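Local coordinates for RimK domain protein ATP-grasp (Sphaerobacter thermophilus, PDB 5I47), which probably binds ATP and a metal ion and acts as an ATP-grasp ligase, perhaps joining glutamate to a protein as RimK does with ribosomal protein S6, at residues V35-L40 against A63-L68; R87-R92 against V249-L254; F113-I118 against A153-R158; S189-E194 against R263-A268. All blocks are in the same frame, centred on the assembly; numbering follows the deposited sequence.

Contact 1: V35-L40 against A63-L68; sequences VQPAKL and AERAVL
Pro-37 meets both Arg-65 and Leu-68 where, in the Rossmann-like preATP-grasp domain, the loop leaving strand 31-35 of the parallel sheet reaches helix 63-74. The closest approach is made by the proline ring: its CG lies 3.2 Å from NH2 of Arg-65, and the guanidinium is set obliquely against the ring. Beside this pair the contact becomes purely apolar. The two methyls of Leu-68 divide the loop between them, CD2 standing 4.3 Å from Pro-37 CB while CD1 comes to 4.2 Å from CD1 of Leu-40. The fork is carried out from the helix by a first torsion that sets Leu-68 CG opposite its own backbone nitrogen (chi1 175°), and the leucine crosses Leu-40 at about a right angle.

Further out, the long side chain of Arg-65 bends at chi3, and its NE forms a salt bridge with Asp-57 OD1, while NH2 comes up to the proline ring. Leu-10 of strand 6-10 touches both Arg-65 and Leu-68 from the sheet. Phe-113 of the second subunit packs on Leu-68, which places this buried cluster at the interface with that subunit, to which Ala-38 and Leu-40 also bond through their backbones. The loop itself is held in shape by a short turn, in which Leu-40 N donates to Pro-37 O at 3.0 Å.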
loop_
_atom_site.group_PDB
_atom_site.type_symbol
_atom_site.label_atom_id
_atom_site.label_comp_id
_atom_site.label_asym_id
_atom_site.label_seq_id
_atom_site.Cartn_x
_atom_site.Cartn_y
_atom_site.Cartn_z
ATOM N N VAL B 35 23.835 1.705 5.471
ATOM C CA VAL B 35 23.266 2.536 4.413
ATOM C C VAL B 35 21.981 3.134 4.961
ATOM O O VAL B 35 20.986 2.422 5.154
ATOM C CB VAL B 35 23.005 1.746 3.124
ATOM C CG1 VAL B 35 22.437 2.665 2.055
ATOM C CG2 VAL B 35 24.284 1.083 2.638
ATOM N N GLN B 36 22.000 4.432 5.222
ATOM C CA GLN B 36 20.840 5.103 5.786
ATOM C C GLN B 36 19.827 5.387 4.683
ATOM O O GLN B 36 20.166 6.067 3.707
ATOM C CB GLN B 36 21.260 6.394 6.478
ATOM C CG GLN B 36 22.307 6.191 7.574
ATOM C CD GLN B 36 22.844 7.500 8.131
ATOM O OE1 GLN B 36 23.487 8.276 7.423
ATOM N NE2 GLN B 36 22.580 7.751 9.408
ATOM N N PRO B 37 18.598 4.871 4.778
ATOM C CA PRO B 37 17.606 5.143 3.726
ATOM C C PRO B 37 17.196 6.602 3.644
ATOM O O PRO B 37 16.697 7.026 2.595
ATOM C CB PRO B 37 16.417 4.254 4.121
ATOM C CG PRO B 37 16.985 3.228 5.038
ATOM C CD PRO B 37 18.092 3.917 5.777
ATOM N N ALA B 38 17.393 7.384 4.708
ATOM C CA ALA B 38 17.018 8.792 4.667
ATOM C C ALA B 38 17.786 9.566 3.604
ATOM O O ALA B 38 17.315 10.617 3.158
ATOM C CB ALA B 38 17.232 9.430 6.040
ATOM N N LYS B 39 18.944 9.069 3.176
ATOM C CA LYS B 39 19.764 9.739 2.179
ATOM C C LYS B 39 19.628 9.120 0.795
ATOM O O LYS B 39 20.413 9.448 -0.100
ATOM C CB LYS B 39 21.233 9.727 2.617
ATOM C CG LYS B 39 21.894 8.357 2.532
ATOM C CD LYS B 39 23.026 8.196 3.549
ATOM C CE LYS B 39 23.580 6.766 3.534
ATOM N NZ LYS B 39 24.448 6.466 4.710
ATOM N N LEU B 40 18.653 8.237 0.596
ATOM C CA LEU B 40 18.496 7.508 -0.658
ATOM C C LEU B 40 17.480 8.225 -1.541
ATOM O O LEU B 40 16.289 8.278 -1.216
ATOM C CB LEU B 40 18.074 6.065 -0.392
ATOM C CG LEU B 40 19.156 5.143 0.173
ATOM C CD1 LEU B 40 18.596 3.760 0.435
ATOM C CD2 LEU B 40 20.327 5.066 -0.787
ATOM N N ALA B 63 5.269 0.418 4.432
ATOM C CA ALA B 63 4.928 0.370 3.016
ATOM C C ALA B 63 6.083 0.837 2.141
ATOM O O ALA B 63 6.371 0.224 1.106
ATOM C CB ALA B 63 3.680 1.210 2.745
ATOM N N GLU B 64 6.766 1.917 2.535
ATOM C CA GLU B 64 7.825 2.445 1.682
ATOM C C GLU B 64 9.081 1.584 1.706
ATOM O O GLU B 64 9.894 1.668 0.777
ATOM C CB GLU B 64 8.172 3.883 2.072
ATOM C CG GLU B 64 8.538 4.081 3.524
ATOM C CD GLU B 64 7.359 4.540 4.360
ATOM O OE1 GLU B 64 6.223 4.076 4.103
ATOM O OE2 GLU B 64 7.569 5.375 5.270
ATOM N N ARG B 65 9.267 0.756 2.731
ATOM C CA ARG B 65 10.420 -0.133 2.703
ATOM C C ARG B 65 10.184 -1.327 1.791
ATOM O O ARG B 65 11.138 -1.850 1.207
ATOM C CB ARG B 65 10.778 -0.570 4.120
ATOM C CG ARG B 65 11.140 0.623 4.994
ATOM C CD ARG B 65 11.815 0.210 6.267
ATOM N NE ARG B 65 13.255 0.029 6.106
ATOM C CZ ARG B 65 14.167 0.925 6.474
ATOM N NH1 ARG B 65 13.789 2.074 7.017
ATOM N NH2 ARG B 65 15.457 0.669 6.305
ATOM N N ALA B 66 8.931 -1.760 1.637
ATOM C CA ALA B 66 8.611 -2.694 0.562
ATOM C C ALA B 66 8.836 -2.046 -0.796
ATOM O O ALA B 66 9.328 -2.696 -1.724
ATOM C CB ALA B 66 7.171 -3.185 0.692
ATOM N N VAL B 67 8.490 -0.761 -0.923
ATOM C CA VAL B 67 8.810 -0.004 -2.133
ATOM C C VAL B 67 10.317 0.037 -2.350
ATOM O O VAL B 67 10.801 -0.093 -3.482
ATOM C CB VAL B 67 8.213 1.415 -2.049
ATOM C CG1 VAL B 67 8.867 2.336 -3.069
ATOM C CG2 VAL B 67 6.706 1.377 -2.259
ATOM N N LEU B 68 11.081 0.214 -1.267
ATOM C CA LEU B 68 12.535 0.281 -1.381
ATOM C C LEU B 68 13.122 -1.067 -1.779
ATOM O O LEU B 68 14.047 -1.129 -2.598
ATOM C CB LEU B 68 13.141 0.763 -0.061
ATOM C CG LEU B 68 14.669 0.768 0.035
ATOM C CD1 LEU B 68 15.271 1.687 -1.015
ATOM C CD2 LEU B 68 15.115 1.175 1.428
#

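Contact 2: R87-R92 against V249-L254; sequences RLLADR and VGVANL
Leu-89, near the end of helix 83-90, lays its forked tip on strand 246-253 and supplies nearly all of the close packing. Its CD2 sits 3.5 Å from Val-251 CG1, the tightest point, and CD1 lies against the backbone at 3.9 Å from Asn-253 N. Asn-253 ND2 is held by the carbonyls of Gly-59 and Asp-57. The Leu-89 side chain starts out to one side of the strand, and a first torsion that places CG beside the backbone N (chi1 -49°) brings the two methyls over. Leu-95 of helix 92-101 and Tyr-235 and Val-237 of the adjacent strand also touch Val-251.

The looser side is polar: a single water donates to both Leu-89 O and Val-251 O, 2.6 Å from each, bridging main chains that do not bond directly, and Ala-252 nearby turns its methyl away from the helix and is exposed. With an alanine at Leu-89, both methyls would be missing and a gap would probably open over Val-251, leaving the water bridge as the main link. Strand 246-253, with a classic beta bulge at Val-249 and Gly-250 opposite Glu-238, edges the five-stranded antiparallel ATP-grasp sheet, and helix 83-90 packs on it.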
loop_
_atom_site.group_PDB
_atom_site.type_symbol
_atom_site.label_atom_id
_atom_site.label_comp_id
_atom_site.label_asym_id
_atom_site.label_seq_id
_atom_site.Cartn_x
_atom_site.Cartn_y
_atom_site.Cartn_z
ATOM N N ARG B 87 6.185 -6.729 1.709
ATOM C CA ARG B 87 4.813 -6.249 1.564
ATOM C C ARG B 87 3.877 -6.943 2.551
ATOM O O ARG B 87 2.976 -6.307 3.107
ATOM C CB ARG B 87 4.327 -6.444 0.126
ATOM C CG ARG B 87 4.383 -5.178 -0.715
ATOM C CD ARG B 87 3.919 -5.401 -2.152
ATOM N NE ARG B 87 5.037 -5.631 -3.065
ATOM C CZ ARG B 87 5.320 -6.804 -3.623
ATOM N NH1 ARG B 87 4.554 -7.857 -3.373
ATOM N NH2 ARG B 87 6.360 -6.922 -4.438
ATOM N N LEU B 88 4.075 -8.244 2.784
ATOM C CA LEU B 88 3.228 -8.952 3.741
ATOM C C LEU B 88 3.476 -8.482 5.169
ATOM O O LEU B 88 2.556 -8.493 5.993
ATOM C CB LEU B 88 3.449 -10.463 3.634
ATOM C CG LEU B 88 2.917 -11.180 2.391
ATOM C CD1 LEU B 88 3.012 -12.676 2.573
ATOM C CD2 LEU B 88 1.486 -10.774 2.091
ATOM N N LEU B 89 4.705 -8.075 5.487
ATOM C CA LEU B 89 4.970 -7.527 6.811
ATOM C C LEU B 89 4.394 -6.122 6.956
ATOM O O LEU B 89 4.003 -5.724 8.056
ATOM C CB LEU B 89 6.473 -7.511 7.088
ATOM C CG LEU B 89 7.267 -8.790 6.829
ATOM C CD1 LEU B 89 8.747 -8.565 7.095
ATOM C CD2 LEU B 89 6.744 -9.921 7.683
ATOM N N ALA B 90 4.330 -5.367 5.862
ATOM C CA ALA B 90 3.859 -3.990 5.897
ATOM C C ALA B 90 2.351 -3.871 5.772
ATOM O O ALA B 90 1.782 -2.871 6.224
ATOM C CB ALA B 90 4.516 -3.184 4.773
ATOM N N ASP B 91 1.698 -4.865 5.182
ATOM C CA ASP B 91 0.281 -4.803 4.833
ATOM C C ASP B 91 -0.452 -5.867 5.645
ATOM O O ASP B 91 -0.405 -7.056 5.310
ATOM C CB ASP B 91 0.099 -5.009 3.330
ATOM C CG ASP B 91 -1.309 -4.715 2.860
ATOM O OD1 ASP B 91 -2.244 -4.744 3.684
ATOM O OD2 ASP B 91 -1.480 -4.458 1.650
ATOM N N ARG B 92 -1.136 -5.437 6.708
ATOM C CA ARG B 92 -1.894 -6.378 7.525
ATOM C C ARG B 92 -3.000 -7.051 6.726
ATOM O O ARG B 92 -3.343 -8.207 6.997
ATOM C CB ARG B 92 -2.475 -5.665 8.748
ATOM C CG ARG B 92 -1.414 -5.100 9.692
ATOM C CD ARG B 92 -1.972 -4.780 11.078
ATOM N NE ARG B 92 -0.933 -4.243 11.951
ATOM C CZ ARG B 92 -0.785 -2.953 12.231
ATOM N NH1 ARG B 92 -1.626 -2.062 11.729
ATOM N NH2 ARG B 92 0.201 -2.556 13.023
ATOM N N VAL B 249 -1.078 -13.583 15.259
ATOM C CA VAL B 249 -1.620 -12.238 15.422
ATOM C C VAL B 249 -0.948 -11.255 14.467
ATOM O O VAL B 249 -1.577 -10.287 14.023
ATOM C CB VAL B 249 -1.484 -11.768 16.882
ATOM C CG1 VAL B 249 -2.239 -10.469 17.094
ATOM C CG2 VAL B 249 -2.003 -12.834 17.825
ATOM N N GLY B 250 0.320 -11.485 14.142
ATOM C CA GLY B 250 1.021 -10.609 13.213
ATOM C C GLY B 250 2.397 -11.154 12.898
ATOM O O GLY B 250 2.858 -12.134 13.493
ATOM N N VAL B 251 3.043 -10.514 11.925
ATOM C CA VAL B 251 4.418 -10.829 11.545
ATOM C C VAL B 251 5.156 -9.513 11.326
ATOM O O VAL B 251 4.600 -8.570 10.752
ATOM C CB VAL B 251 4.491 -11.717 10.279
ATOM C CG1 VAL B 251 5.883 -12.306 10.123
ATOM C CG2 VAL B 251 3.451 -12.835 10.321
ATOM N N ALA B 252 6.405 -9.445 11.784
ATOM C CA ALA B 252 7.203 -8.232 11.677
ATOM C C ALA B 252 8.615 -8.590 11.243
ATOM O O ALA B 252 9.018 -9.753 11.260
ATOM C CB ALA B 252 7.240 -7.460 13.002
ATOM N N ASN B 253 9.374 -7.567 10.859
ATOM C CA ASN B 253 10.769 -7.767 10.490
ATOM C C ASN B 253 11.589 -8.131 11.722
ATOM O O ASN B 253 11.330 -7.657 12.831
ATOM C CB ASN B 253 11.338 -6.507 9.833
ATOM C CG ASN B 253 12.662 -6.762 9.135
ATOM O OD1 ASN B 253 12.965 -7.888 8.752
ATOM N ND2 ASN B 253 13.452 -5.714 8.964
ATOM N N LEU B 254 12.589 -8.993 11.521
ATOM C CA LEU B 254 13.458 -9.423 12.619
ATOM C C LEU B 254 14.424 -8.288 12.944
ATOM O O LEU B 254 15.567 -8.237 12.480
ATOM C CB LEU B 254 14.200 -10.705 12.263
ATOM C CG LEU B 254 15.010 -11.306 13.411
ATOM C CD1 LEU B 254 14.096 -11.664 14.572
ATOM C CD2 LEU B 254 15.797 -12.523 12.948
HETATM O O HOH W 1 4.621 -6.019 10.588
#

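Contact 3: F113-I118 against A153-R158; sequences FGEEAI and AIVEHR
Glu-115 and Val-155 bring the backbones of segments 113-118 and 153-158 nearest to each other, with Glu-115 CA and Val-155 CA 6.9 Å apart. The segments lie on helices 115-125 and 148-160 of the smaller two-layer alpha/beta unit of the ATP-grasp domain, built in beta-alpha-beta-beta-alpha-beta order around a four-stranded antiparallel sheet. The first helix begins at Gly-114, its N-cap residue, so the contact falls in the opening turn of one helix and the middle of the other.

Val-155 is the residue shared by both partners, and its two methyls are used separately. CG1, which stands opposite the backbone nitrogen (chi1 172°), crosses the Glu-115 chain at about a right angle, 3.7 Å from CG and 3.9 Å from the carboxylate carbon CD. CG2 points to Ile-118 instead, where it meets CG2 tip to tip at 4.2 Å. Ile-118 is also covered from the sheet side by Cys-112, Val-167 and Val-169, and Ile-154 of the other helix rests on Ala-143 and Val-145. Next to Ile-118, Ala-117 packs on Leu-40 of the second subunit.

Toward solvent the carboxylates of Glu-115 and Glu-156, probably both charged, do not touch, with Glu-115 OE2 5.2 Å from Glu-156 OE1. A water lies between these acids, donating to Glu-156 OE2 at 3.2 Å and, weakly, to Glu-115 OE1 at 3.3 Å.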
loop_
_atom_site.group_PDB
_atom_site.type_symbol
_atom_site.label_atom_id
_atom_site.label_comp_id
_atom_site.label_asym_id
_atom_site.label_seq_id
_atom_site.Cartn_x
_atom_site.Cartn_y
_atom_site.Cartn_z
ATOM N N PHE B 113 -14.579 -0.012 6.587
ATOM C CA PHE B 113 -14.208 1.144 5.785
ATOM C C PHE B 113 -14.854 2.435 6.280
ATOM O O PHE B 113 -14.810 3.450 5.576
ATOM C CB PHE B 113 -14.543 0.877 4.314
ATOM C CG PHE B 113 -13.727 -0.242 3.709
ATOM C CD1 PHE B 113 -14.123 -1.563 3.847
ATOM C CD2 PHE B 113 -12.546 0.029 3.034
ATOM C CE1 PHE B 113 -13.364 -2.594 3.311
ATOM C CE2 PHE B 113 -11.784 -0.996 2.493
ATOM C CZ PHE B 113 -12.195 -2.309 2.634
ATOM N N GLY B 114 -15.424 2.427 7.482
ATOM C CA GLY B 114 -15.996 3.640 8.046
ATOM C C GLY B 114 -16.367 3.447 9.499
ATOM O O GLY B 114 -16.296 2.342 10.042
ATOM N N GLU B 115 -16.780 4.557 10.123
ATOM C CA GLU B 115 -17.073 4.548 11.555
ATOM C C GLU B 115 -18.224 3.604 11.885
ATOM O O GLU B 115 -18.152 2.832 12.847
ATOM C CB GLU B 115 -17.391 5.964 12.036
ATOM C CG GLU B 115 -18.070 6.002 13.400
ATOM C CD GLU B 115 -18.481 7.400 13.821
ATOM O OE1 GLU B 115 -18.174 8.361 13.084
ATOM O OE2 GLU B 115 -19.111 7.535 14.892
ATOM N N GLU B 116 -19.301 3.662 11.102
ATOM C CA GLU B 116 -20.447 2.795 11.355
ATOM C C GLU B 116 -20.058 1.325 11.252
ATOM O O GLU B 116 -20.432 0.513 12.109
ATOM C CB GLU B 116 -21.572 3.130 10.378
ATOM C CG GLU B 116 -22.831 2.305 10.547
ATOM C CD GLU B 116 -23.995 2.885 9.769
ATOM O OE1 GLU B 116 -23.976 4.105 9.499
ATOM O OE2 GLU B 116 -24.922 2.122 9.422
ATOM N N ALA B 117 -19.292 0.968 10.215
ATOM C CA ALA B 117 -18.836 -0.409 10.058
ATOM C C ALA B 117 -17.995 -0.859 11.246
ATOM O O ALA B 117 -18.074 -2.022 11.662
ATOM C CB ALA B 117 -18.041 -0.550 8.766
ATOM N N ILE B 118 -17.173 0.041 11.795
ATOM C CA ILE B 118 -16.347 -0.310 12.949
ATOM C C ILE B 118 -17.225 -0.736 14.117
ATOM O O ILE B 118 -16.988 -1.772 14.748
ATOM C CB ILE B 118 -15.429 0.863 13.335
ATOM C CG1 ILE B 118 -14.322 1.037 12.294
ATOM C CG2 ILE B 118 -14.838 0.651 14.729
ATOM C CD1 ILE B 118 -13.418 2.219 12.564
ATOM N N ALA B 153 -13.596 6.729 21.766
ATOM C CA ALA B 153 -12.426 7.580 21.941
ATOM C C ALA B 153 -11.472 7.462 20.758
ATOM O O ALA B 153 -11.033 8.474 20.201
ATOM C CB ALA B 153 -11.712 7.225 23.247
ATOM N N ILE B 154 -11.142 6.233 20.360
ATOM C CA ILE B 154 -10.188 6.046 19.273
ATOM C C ILE B 154 -10.818 6.425 17.941
ATOM O O ILE B 154 -10.155 7.000 17.071
ATOM C CB ILE B 154 -9.662 4.601 19.270
ATOM C CG1 ILE B 154 -9.133 4.249 20.663
ATOM C CG2 ILE B 154 -8.563 4.443 18.237
ATOM C CD1 ILE B 154 -8.861 2.784 20.875
ATOM N N VAL B 155 -12.105 6.121 17.763
ATOM C CA VAL B 155 -12.798 6.521 16.539
ATOM C C VAL B 155 -12.839 8.040 16.428
ATOM O O VAL B 155 -12.698 8.602 15.335
ATOM C CB VAL B 155 -14.210 5.905 16.494
ATOM C CG1 VAL B 155 -15.001 6.467 15.329
ATOM C CG2 VAL B 155 -14.127 4.390 16.390
ATOM N N GLU B 156 -13.015 8.727 17.559
ATOM C CA GLU B 156 -12.988 10.185 17.543
ATOM C C GLU B 156 -11.581 10.707 17.286
ATOM O O GLU B 156 -11.404 11.724 16.605
ATOM C CB GLU B 156 -13.532 10.737 18.859
ATOM C CG GLU B 156 -14.486 11.899 18.679
ATOM C CD GLU B 156 -15.668 11.538 17.796
ATOM O OE1 GLU B 156 -16.322 10.507 18.067
ATOM O OE2 GLU B 156 -15.934 12.277 16.823
ATOM N N HIS B 157 -10.566 10.021 17.817
ATOM C CA HIS B 157 -9.190 10.469 17.633
ATOM C C HIS B 157 -8.737 10.338 16.185
ATOM O O HIS B 157 -7.949 11.163 15.708
ATOM C CB HIS B 157 -8.257 9.682 18.553
ATOM C CG HIS B 157 -6.814 10.059 18.417
ATOM N ND1 HIS B 157 -6.406 11.289 17.945
ATOM C CD2 HIS B 157 -5.682 9.366 18.688
ATOM C CE1 HIS B 157 -5.085 11.336 17.933
ATOM N NE2 HIS B 157 -4.622 10.184 18.379
ATOM N N ARG B 158 -9.212 9.314 15.470
ATOM C CA ARG B 158 -8.779 9.116 14.091
ATOM C C ARG B 158 -9.527 10.033 13.131
ATOM O O ARG B 158 -8.939 10.536 12.167
ATOM C CB ARG B 158 -8.960 7.652 13.687
ATOM C CG ARG B 158 -8.166 6.670 14.537
ATOM C CD ARG B 158 -6.706 7.090 14.668
ATOM N NE ARG B 158 -6.031 7.187 13.375
ATOM C CZ ARG B 158 -4.748 7.501 13.224
ATOM N NH1 ARG B 158 -4.215 7.567 12.011
ATOM N NH2 ARG B 158 -3.993 7.748 14.288
HETATM O O HOH W 2 -17.848 11.378 14.420
#

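Contact 4: S189-E194 against R263-A268; sequences SLAGIE and RGVDVA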
loop_
_atom_site.group_PDB
_atom_site.type_symbol
_atom_site.label_atom_id
_atom_site.label_comp_id
_atom_site.label_asym_id
_atom_site.label_seq_id
_atom_site.Cartn_x
_atom_site.Cartn_y
_atom_site.Cartn_z
ATOM N N SER B 189 15.177 -21.284 8.592
ATOM C CA SER B 189 14.660 -22.152 9.640
ATOM C C SER B 189 14.288 -21.331 10.868
ATOM O O SER B 189 14.646 -20.157 10.997
ATOM C CB SER B 189 15.681 -23.230 10.033
ATOM O OG SER B 189 16.174 -23.912 8.894
ATOM N N LEU B 190 13.567 -21.979 11.776
ATOM C CA LEU B 190 13.209 -21.398 13.064
ATOM C C LEU B 190 14.457 -21.288 13.932
ATOM O O LEU B 190 15.031 -22.303 14.336
ATOM C CB LEU B 190 12.149 -22.261 13.739
ATOM C CG LEU B 190 11.669 -21.850 15.127
ATOM C CD1 LEU B 190 10.945 -20.512 15.064
ATOM C CD2 LEU B 190 10.769 -22.929 15.707
ATOM N N ALA B 191 14.885 -20.060 14.218
ATOM C CA ALA B 191 16.064 -19.850 15.049
ATOM C C ALA B 191 15.772 -20.015 16.533
ATOM O O ALA B 191 16.702 -20.238 17.316
ATOM C CB ALA B 191 16.651 -18.461 14.798
ATOM N N GLY B 192 14.516 -19.908 16.937
ATOM C CA GLY B 192 14.183 -20.046 18.338
ATOM C C GLY B 192 12.766 -19.597 18.594
ATOM O O GLY B 192 12.127 -18.946 17.764
ATOM N N ILE B 193 12.283 -19.970 19.774
ATOM C CA ILE B 193 10.964 -19.594 20.260
ATOM C C ILE B 193 11.152 -18.793 21.539
ATOM O O ILE B 193 11.982 -19.147 22.383
ATOM C CB ILE B 193 10.081 -20.835 20.502
ATOM C CG1 ILE B 193 10.002 -21.669 19.220
ATOM C CG2 ILE B 193 8.698 -20.430 20.969
ATOM C CD1 ILE B 193 9.164 -22.917 19.346
ATOM N N GLU B 194 10.401 -17.704 21.670
ATOM C CA GLU B 194 10.534 -16.808 22.807
ATOM C C GLU B 194 9.157 -16.458 23.356
ATOM O O GLU B 194 8.126 -16.720 22.730
ATOM C CB GLU B 194 11.305 -15.539 22.422
ATOM C CG GLU B 194 12.763 -15.798 22.085
ATOM C CD GLU B 194 13.483 -14.559 21.594
ATOM O OE1 GLU B 194 12.819 -13.679 21.006
ATOM O OE2 GLU B 194 14.713 -14.466 21.795
ATOM N N ARG B 263 21.671 -16.303 24.152
ATOM C CA ARG B 263 21.675 -17.711 24.528
ATOM C C ARG B 263 22.441 -18.580 23.539
ATOM O O ARG B 263 22.101 -19.756 23.352
ATOM C CB ARG B 263 20.242 -18.212 24.696
ATOM C CG ARG B 263 19.367 -17.259 25.479
ATOM C CD ARG B 263 17.994 -17.843 25.733
ATOM N NE ARG B 263 17.003 -16.787 25.906
ATOM C CZ ARG B 263 16.077 -16.482 25.004
ATOM N NH1 ARG B 263 16.002 -17.168 23.873
ATOM N NH2 ARG B 263 15.223 -15.495 25.235
ATOM N N GLY B 264 23.470 -18.027 22.895
ATOM C CA GLY B 264 24.333 -18.792 22.022
ATOM C C GLY B 264 23.764 -19.121 20.661
ATOM O O GLY B 264 24.474 -19.723 19.845
ATOM N N VAL B 265 22.512 -18.759 20.384
ATOM C CA VAL B 265 21.951 -18.980 19.056
ATOM C C VAL B 265 22.577 -17.979 18.095
ATOM O O VAL B 265 22.422 -16.763 18.254
ATOM C CB VAL B 265 20.424 -18.853 19.078
ATOM C CG1 VAL B 265 19.851 -19.147 17.698
ATOM C CG2 VAL B 265 19.828 -19.788 20.120
ATOM N N ASP B 266 23.297 -18.487 17.095
ATOM C CA ASP B 266 24.029 -17.640 16.152
ATOM C C ASP B 266 23.053 -17.056 15.127
ATOM O O ASP B 266 23.068 -17.380 13.937
ATOM C CB ASP B 266 25.141 -18.440 15.487
ATOM C CG ASP B 266 26.027 -17.590 14.598
ATOM O OD1 ASP B 266 26.022 -16.350 14.755
ATOM O OD2 ASP B 266 26.735 -18.165 13.742
ATOM N N VAL B 267 22.186 -16.164 15.616
ATOM C CA VAL B 267 21.155 -15.586 14.755
ATOM C C VAL B 267 21.791 -14.779 13.632
ATOM O O VAL B 267 21.387 -14.884 12.467
ATOM C CB VAL B 267 20.177 -14.725 15.577
ATOM C CG1 VAL B 267 19.075 -14.181 14.674
ATOM C CG2 VAL B 267 19.585 -15.529 16.723
ATOM N N ALA B 268 22.797 -13.966 13.962
ATOM C CA ALA B 268 23.459 -13.151 12.950
ATOM C C ALA B 268 24.144 -14.017 11.901
ATOM O O ALA B 268 24.171 -13.665 10.716
ATOM C CB ALA B 268 24.463 -12.208 13.611
#
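Glu-194 meets Arg-263 at one end of this contact, and Ala-191 meets Val-265 at the other. With its CB, Glu-194 leaves the strand to one side of the opposing segment; a first torsion of -67° puts CG beside the backbone N, and the outer atoms come nearer. CG lies in the plane of the Arg-263 guanidinium at its edge, 3.9 Å from NH1. The chain runs on extended, with CD 4.1 Å from NH2, to a long salt bridge from OE2 to Arg-263 NH2 at 3.6 Å; OE2 lies obliquely to the guanidinium, as near to NH1 as to NH2. Carboxylate and guanidinium planes stand 79° apart, so the two groups do not pair flat, side by side. The other oxygen, OE1, is taken by a salt bridge to Arg-182 NH1, so that one buried carboxylate serves two arginines. Were an alanine here, Arg-263 and Arg-182 would probably be left without this shared counter-charge, and the Arg-263 guanidinium would be freer to turn.

At the other end Val-265 CG1 touches Ala-191 O at 3.4 Å, and the apolar part is its looser contact with Ala-191 CB at 4.4 Å. Val-267 N bonds to Val-265 O at 2.7 Å, and Asp-266 OD1 caps Gly-269 N. An inverse gamma turn centred on Asp-266, the N-cap, thus leads into helix 267-275 beside strand 190-196 of the large ATP-grasp sheet.

How the contacts relate
From the N terminus, contact 1 closes first, joining the loop after strand 31-35 to helix 63-74 within the preATP-grasp domain. Contact 2 then closes a far longer loop, from helix 83-90 to strand 246-253. Contact 3 is nested inside that loop and pairs two helices of the smaller sheet unit, whereas contact 4 crosses contact 2, its strand lying within the loop and its turn beyond. Contacts 1 and 2 touch through Ala-66 and Arg-87, and contacts 2 and 4, which share one sheet, through Leu-254 and Val-267. Contacts 1 and 3, centres 31 Å apart in one chain, both touch the second subunit, where Lys-39 packs on Glu-116 of the other copy.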